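Local coordinates for D-glycero-alpha-D-manno-heptose 7-phosphate kinase (Campylobacter jejuni subsp. jejuni, PDB 4N3O), which catalyses the ATP-dependent phosphorylation of D-glycero-alpha-D-manno-heptose 7-phosphate at C-1, giving the 1,7-bisphosphate for capsule polysaccharide biosynthesis, at the interface of chains A and B. Numbering follows the deposited sequence. Chains: chain A/B, Putative D-glycero-D-manno-heptose 7-phosphate kinase.

Contact 1: the interface of chains A and B. Residues chain A 193, 197, 200-201, 310; chain B 8, 47, 340, 342.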
loop_
_atom_site.group_PDB
_atom_site.type_symbol
_atom_site.label_atom_id
_atom_site.label_comp_id
_atom_site.label_asym_id
_atom_site.label_seq_id
_atom_site.Cartn_x
_atom_site.Cartn_y
_atom_site.Cartn_z
ATOM N N TRP A 193 -0.494 -1.677 -15.214
ATOM C CA TRP A 193 0.953 -1.731 -15.253
ATOM C C TRP A 193 1.561 -0.353 -15.311
ATOM O O TRP A 193 2.713 -0.175 -14.909
ATOM C CB TRP A 193 1.465 -2.616 -16.388
ATOM C CG TRP A 193 1.265 -2.094 -17.768
ATOM C CD1 TRP A 193 0.220 -2.357 -18.608
ATOM C CD2 TRP A 193 2.157 -1.245 -18.481
ATOM N NE1 TRP A 193 0.407 -1.701 -19.809
ATOM C CE2 TRP A 193 1.596 -1.021 -19.754
ATOM C CE3 TRP A 193 3.374 -0.648 -18.167
ATOM C CZ2 TRP A 193 2.224 -0.218 -20.719
ATOM C CZ3 TRP A 193 3.991 0.168 -19.113
ATOM C CH2 TRP A 193 3.420 0.371 -20.378
ATOM N N GLU A 197 4.456 0.589 -12.848
ATOM C CA GLU A 197 5.735 1.061 -13.371
ATOM C C GLU A 197 6.070 2.382 -12.698
ATOM O O GLU A 197 7.217 2.616 -12.311
ATOM C CB GLU A 197 5.693 1.217 -14.891
ATOM C CG GLU A 197 7.000 1.717 -15.482
ATOM C CD GLU A 197 8.146 0.729 -15.314
ATOM O OE1 GLU A 197 7.885 -0.472 -15.081
ATOM O OE2 GLU A 197 9.312 1.140 -15.442
ATOM N N ALA A 200 7.341 1.620 -9.339
ATOM C CA ALA A 200 8.707 1.051 -9.403
ATOM C C ALA A 200 9.764 2.142 -9.571
ATOM O O ALA A 200 10.900 1.983 -9.112
ATOM C CB ALA A 200 8.811 0.042 -10.533
ATOM N N ARG A 201 9.367 3.252 -10.202
ATOM C CA ARG A 201 10.248 4.389 -10.463
ATOM C C ARG A 201 10.200 5.458 -9.393
ATOM O O ARG A 201 10.808 6.492 -9.565
ATOM C CB ARG A 201 9.764 5.153 -11.694
ATOM C CG ARG A 201 9.505 4.394 -12.969
ATOM C CD ARG A 201 10.677 4.358 -13.881
ATOM N NE ARG A 201 10.243 3.990 -15.216
ATOM C CZ ARG A 201 11.065 3.858 -16.245
ATOM N NH1 ARG A 201 10.587 3.506 -17.432
ATOM N NH2 ARG A 201 12.371 4.056 -16.083
ATOM N N PRO A 310 14.524 1.850 -11.381
ATOM C CA PRO A 310 14.166 0.755 -10.490
ATOM C C PRO A 310 15.345 -0.105 -10.041
ATOM O O PRO A 310 15.378 -0.539 -8.904
ATOM C CB PRO A 310 13.188 -0.051 -11.323
ATOM C CG PRO A 310 12.537 0.990 -12.195
ATOM C CD PRO A 310 13.663 1.899 -12.573
ATOM N N ARG B 8 9.460 -6.773 -15.665
ATOM C CA ARG B 8 9.473 -6.565 -14.223
ATOM C C ARG B 8 8.420 -7.438 -13.638
ATOM O O ARG B 8 7.422 -7.709 -14.289
ATOM C CB ARG B 8 9.167 -5.109 -13.800
ATOM C CG ARG B 8 10.090 -4.042 -14.382
ATOM C CD ARG B 8 9.995 -2.730 -13.624
ATOM N NE ARG B 8 10.361 -1.608 -14.487
ATOM C CZ ARG B 8 11.606 -1.221 -14.766
ATOM N NH1 ARG B 8 11.793 -0.202 -15.589
ATOM N NH2 ARG B 8 12.664 -1.843 -14.260
ATOM N N THR B 47 13.618 -7.090 -11.733
ATOM C CA THR B 47 13.780 -6.457 -13.051
ATOM C C THR B 47 14.762 -7.343 -13.851
ATOM O O THR B 47 15.824 -7.704 -13.350
ATOM C CB THR B 47 14.298 -5.016 -12.971
ATOM O OG1 THR B 47 13.232 -4.145 -12.575
ATOM C CG2 THR B 47 14.809 -4.543 -14.305
ATOM N N TRP B 340 5.105 -7.262 -16.144
ATOM C CA TRP B 340 4.868 -6.371 -17.260
ATOM C C TRP B 340 6.150 -6.077 -17.995
ATOM O O TRP B 340 7.236 -6.211 -17.459
ATOM C CB TRP B 340 4.190 -5.075 -16.816
ATOM C CG TRP B 340 4.998 -4.180 -15.919
ATOM C CD1 TRP B 340 5.719 -3.096 -16.294
ATOM C CD2 TRP B 340 5.112 -4.260 -14.493
ATOM N NE1 TRP B 340 6.279 -2.497 -15.204
ATOM C CE2 TRP B 340 5.920 -3.197 -14.083
ATOM C CE3 TRP B 340 4.603 -5.123 -13.529
ATOM C CZ2 TRP B 340 6.251 -2.985 -12.749
ATOM C CZ3 TRP B 340 4.944 -4.906 -12.192
ATOM C CH2 TRP B 340 5.760 -3.862 -11.827
ATOM N N ILE B 342 8.364 -3.301 -20.384
ATOM C CA ILE B 342 8.537 -1.884 -20.703
ATOM C C ILE B 342 9.738 -1.691 -21.616
ATOM O O ILE B 342 9.805 -0.710 -22.350
ATOM C CB ILE B 342 8.602 -0.976 -19.438
ATOM C CG1 ILE B 342 9.721 -1.382 -18.475
ATOM C CG2 ILE B 342 7.288 -1.009 -18.692
ATOM C CD1 ILE B 342 11.068 -0.772 -18.816
ATOM O OXT ILE B 342 10.647 -2.526 -21.686
#
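B:Trp340 turns its NE1 edge to A:Glu197, whose OE1 and CD lie near the plane of the indole. One ring face rests on B:Arg8 CB of its own chain; the opposite face has the backbone oxygen A:Trp193 O above it, toward the rim. The guanidinium of B:Arg8 takes A:Pro310 CG on one face, 3.5 Å from B:Arg8 CZ, while A:Glu197 OE1 and B:Thr47 OG1 lie in its plane at the edges. Helix 192-200 of chain A here meets strands 6-21 and 338-341 of chain B, a subunit interface that may help hold a dimer, with A:Glu197 as its polar centre. B:Arg8 grips it side-on in a salt bridge, NE to OE1 (2.8 Å) and NH1 to OE2 (2.8 Å), both through syn lone pairs, with the two planar groups only 28° apart. B:Trp340 NE1 adds a nearly straight bond to A:Glu197 OE1 (2.6 Å), the ring standing 79° to the carboxylate, so two donors share one oxygen. A bend at chi2 (65°) of A:Glu197 turns its carboxylate toward these donors. A:Trp193 packs its CB on B:Trp340 CB and brings CZ3 to 3.5 Å from CG2 of the poorly ordered B:Ile342, a tentative contact. A:Arg201 NE pairs with A:Glu197 OE2 at 3.0 Å, which probably favours the charged carboxylate; B:Arg8 NH1 sits over the centre of that second guanidinium, 4.2 Å from A:Arg201 CZ.

Contact 2: the interface of chains A and B. Residues chain A 8, 47, 340, 342; chain B 197, 200, 310-311.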
loop_
_atom_site.group_PDB
_atom_site.type_symbol
_atom_site.label_atom_id
_atom_site.label_comp_id
_atom_site.label_asym_id
_atom_site.label_seq_id
_atom_site.Cartn_x
_atom_site.Cartn_y
_atom_site.Cartn_z
ATOM N N ARG A 8 -17.447 2.640 9.385
ATOM C CA ARG A 8 -16.067 2.999 9.238
ATOM C C ARG A 8 -15.894 3.501 7.835
ATOM O O ARG A 8 -16.611 3.062 6.931
ATOM C CB ARG A 8 -15.121 1.805 9.443
ATOM C CG ARG A 8 -15.243 1.069 10.782
ATOM C CD ARG A 8 -13.953 0.330 11.109
ATOM N NE ARG A 8 -14.189 -0.797 11.993
ATOM C CZ ARG A 8 -14.355 -0.706 13.311
ATOM N NH1 ARG A 8 -14.593 -1.802 13.995
ATOM N NH2 ARG A 8 -14.316 0.472 13.943
ATOM N N THR A 47 -14.053 6.188 12.239
ATOM C CA THR A 47 -15.007 5.259 12.819
ATOM C C THR A 47 -16.115 6.106 13.474
ATOM O O THR A 47 -15.831 7.021 14.264
ATOM C CB THR A 47 -14.376 4.340 13.863
ATOM O OG1 THR A 47 -13.583 3.361 13.202
ATOM C CG2 THR A 47 -15.428 3.620 14.626
ATOM N N TRP A 340 -18.008 0.993 5.194
ATOM C CA TRP A 340 -18.677 -0.252 5.508
ATOM C C TRP A 340 -19.252 -0.166 6.901
ATOM O O TRP A 340 -18.850 0.671 7.697
ATOM C CB TRP A 340 -17.722 -1.452 5.368
ATOM C CG TRP A 340 -16.496 -1.464 6.290
ATOM C CD1 TRP A 340 -16.356 -2.174 7.448
ATOM C CD2 TRP A 340 -15.249 -0.785 6.089
ATOM N NE1 TRP A 340 -15.105 -1.986 7.977
ATOM C CE2 TRP A 340 -14.401 -1.140 7.159
ATOM C CE3 TRP A 340 -14.764 0.083 5.109
ATOM C CZ2 TRP A 340 -13.108 -0.629 7.294
ATOM C CZ3 TRP A 340 -13.465 0.581 5.236
ATOM C CH2 TRP A 340 -12.658 0.224 6.316
ATOM N N ILE A 342 -20.389 -2.420 10.377
ATOM C CA ILE A 342 -20.005 -3.634 11.078
ATOM C C ILE A 342 -20.743 -3.665 12.419
ATOM O O ILE A 342 -21.021 -4.720 12.981
ATOM C CB ILE A 342 -18.458 -3.689 11.240
ATOM C CG1 ILE A 342 -17.937 -5.130 11.427
ATOM C CG2 ILE A 342 -17.982 -2.709 12.316
ATOM C CD1 ILE A 342 -18.339 -5.819 12.712
ATOM O OXT ILE A 342 -21.128 -2.635 12.975
ATOM N N GLU B 197 -11.852 -4.398 7.127
ATOM C CA GLU B 197 -12.084 -4.470 8.563
ATOM C C GLU B 197 -10.914 -5.181 9.236
ATOM O O GLU B 197 -10.465 -4.779 10.298
ATOM C CB GLU B 197 -13.391 -5.200 8.847
ATOM C CG GLU B 197 -13.750 -5.360 10.329
ATOM C CD GLU B 197 -13.965 -4.041 11.046
ATOM O OE1 GLU B 197 -14.313 -3.051 10.380
ATOM O OE2 GLU B 197 -13.806 -3.996 12.294
ATOM N N ALA B 200 -8.124 -2.735 9.404
ATOM C CA ALA B 200 -8.404 -1.718 10.410
ATOM C C ALA B 200 -8.118 -2.218 11.826
ATOM O O ALA B 200 -7.831 -1.405 12.696
ATOM C CB ALA B 200 -9.840 -1.269 10.331
ATOM N N PRO B 310 -10.099 -0.679 16.219
ATOM C CA PRO B 310 -9.578 0.410 15.394
ATOM C C PRO B 310 -9.545 1.769 16.101
ATOM O O PRO B 310 -8.669 2.583 15.797
ATOM C CB PRO B 310 -10.514 0.413 14.189
ATOM C CG PRO B 310 -10.984 -1.004 14.108
ATOM C CD PRO B 310 -11.146 -1.450 15.536
ATOM N N THR B 311 -10.462 2.012 17.042
ATOM C CA THR B 311 -10.470 3.303 17.778
ATOM C C THR B 311 -9.278 3.396 18.746
ATOM O O THR B 311 -9.036 4.438 19.356
ATOM C CB THR B 311 -11.790 3.571 18.573
ATOM O OG1 THR B 311 -11.946 2.608 19.628
ATOM C CG2 THR B 311 -13.013 3.544 17.658
#
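A:Arg8 and A:Trp340 of one subunit together clasp the carboxylate of B:Glu197, on the helix 192-200 of the other, at a subunit interface with a polar centre and an apolar rim. The guanidinium meets the acid side-on in a salt bridge: NE gives a hydrogen bond to B:Glu197 OE1 at 2.8 Å, within the guanidinium plane, and NH1 gives one to B:Glu197 OE2 at 2.9 Å, tilted somewhat out of that plane. Both oxygens use the syn lone pair, and the two flat groups are turned only 26° apart. From the other side, A:Trp340 NE1 donates an almost straight bond of 2.7 Å to the anti lone pair of B:Glu197 OE1, with the indole standing steeply across the carboxylate. Arginine and tryptophan therefore use different lone pairs of one oxygen, which should help to fix the rotation of the acid.

B:Pro310 sets CG over the centre of one face of the A:Arg8 guanidinium, 3.5 Å from A:Arg8 CZ, its ring tilted away, so the group is covered on a face while being bonded at its rim. Further along, the methyl CG2 of A:Thr47 touches the methyl CG2 of B:Thr311 at 3.9 Å. A:Ile342, at the C-terminus, holds CG1 opposite the backbone N (chi1 -157°) and brings this branch to within 4.1 Å of B:Glu197 CD.

The second shell sets the arginine. Its chain runs extended from CG to NE and reaches across from the strand 6-21, while A:Thr47 OG1 takes a bond from A:Arg8 NH2 (3.1 Å) in the guanidinium plane and helps hold that plane's rotation. A:Arg8 CB also supports one face of the A:Trp340 ring, which probably helps to keep the two donors side by side. The site joins helix 192-200 of one subunit to strands 6-21, 42-50 and 338-341 of the other, and would help hold together a dimer if the deposited pair is the biological one.

Contact 1 and contact 2 are two-fold twins, their C-alpha centres about 34 Å apart, so every subunit gives helix 192-200 with Glu197 to one and the donors on strands 6-21 and 338-341 to the other. The C-terminal isoleucine is modelled in different rotamers, but B:Ile342 is poorly ordered, so the difference may carry little. The centres of contacts 1 and 2 lie about 27 Å and 21 Å from A:Asp163, the probable catalytic base (proton acceptor), so neither patch forms the active site of chain A. Pairing at both ends would clamp the subunits together, though the structure alone does not show a dimer in solution.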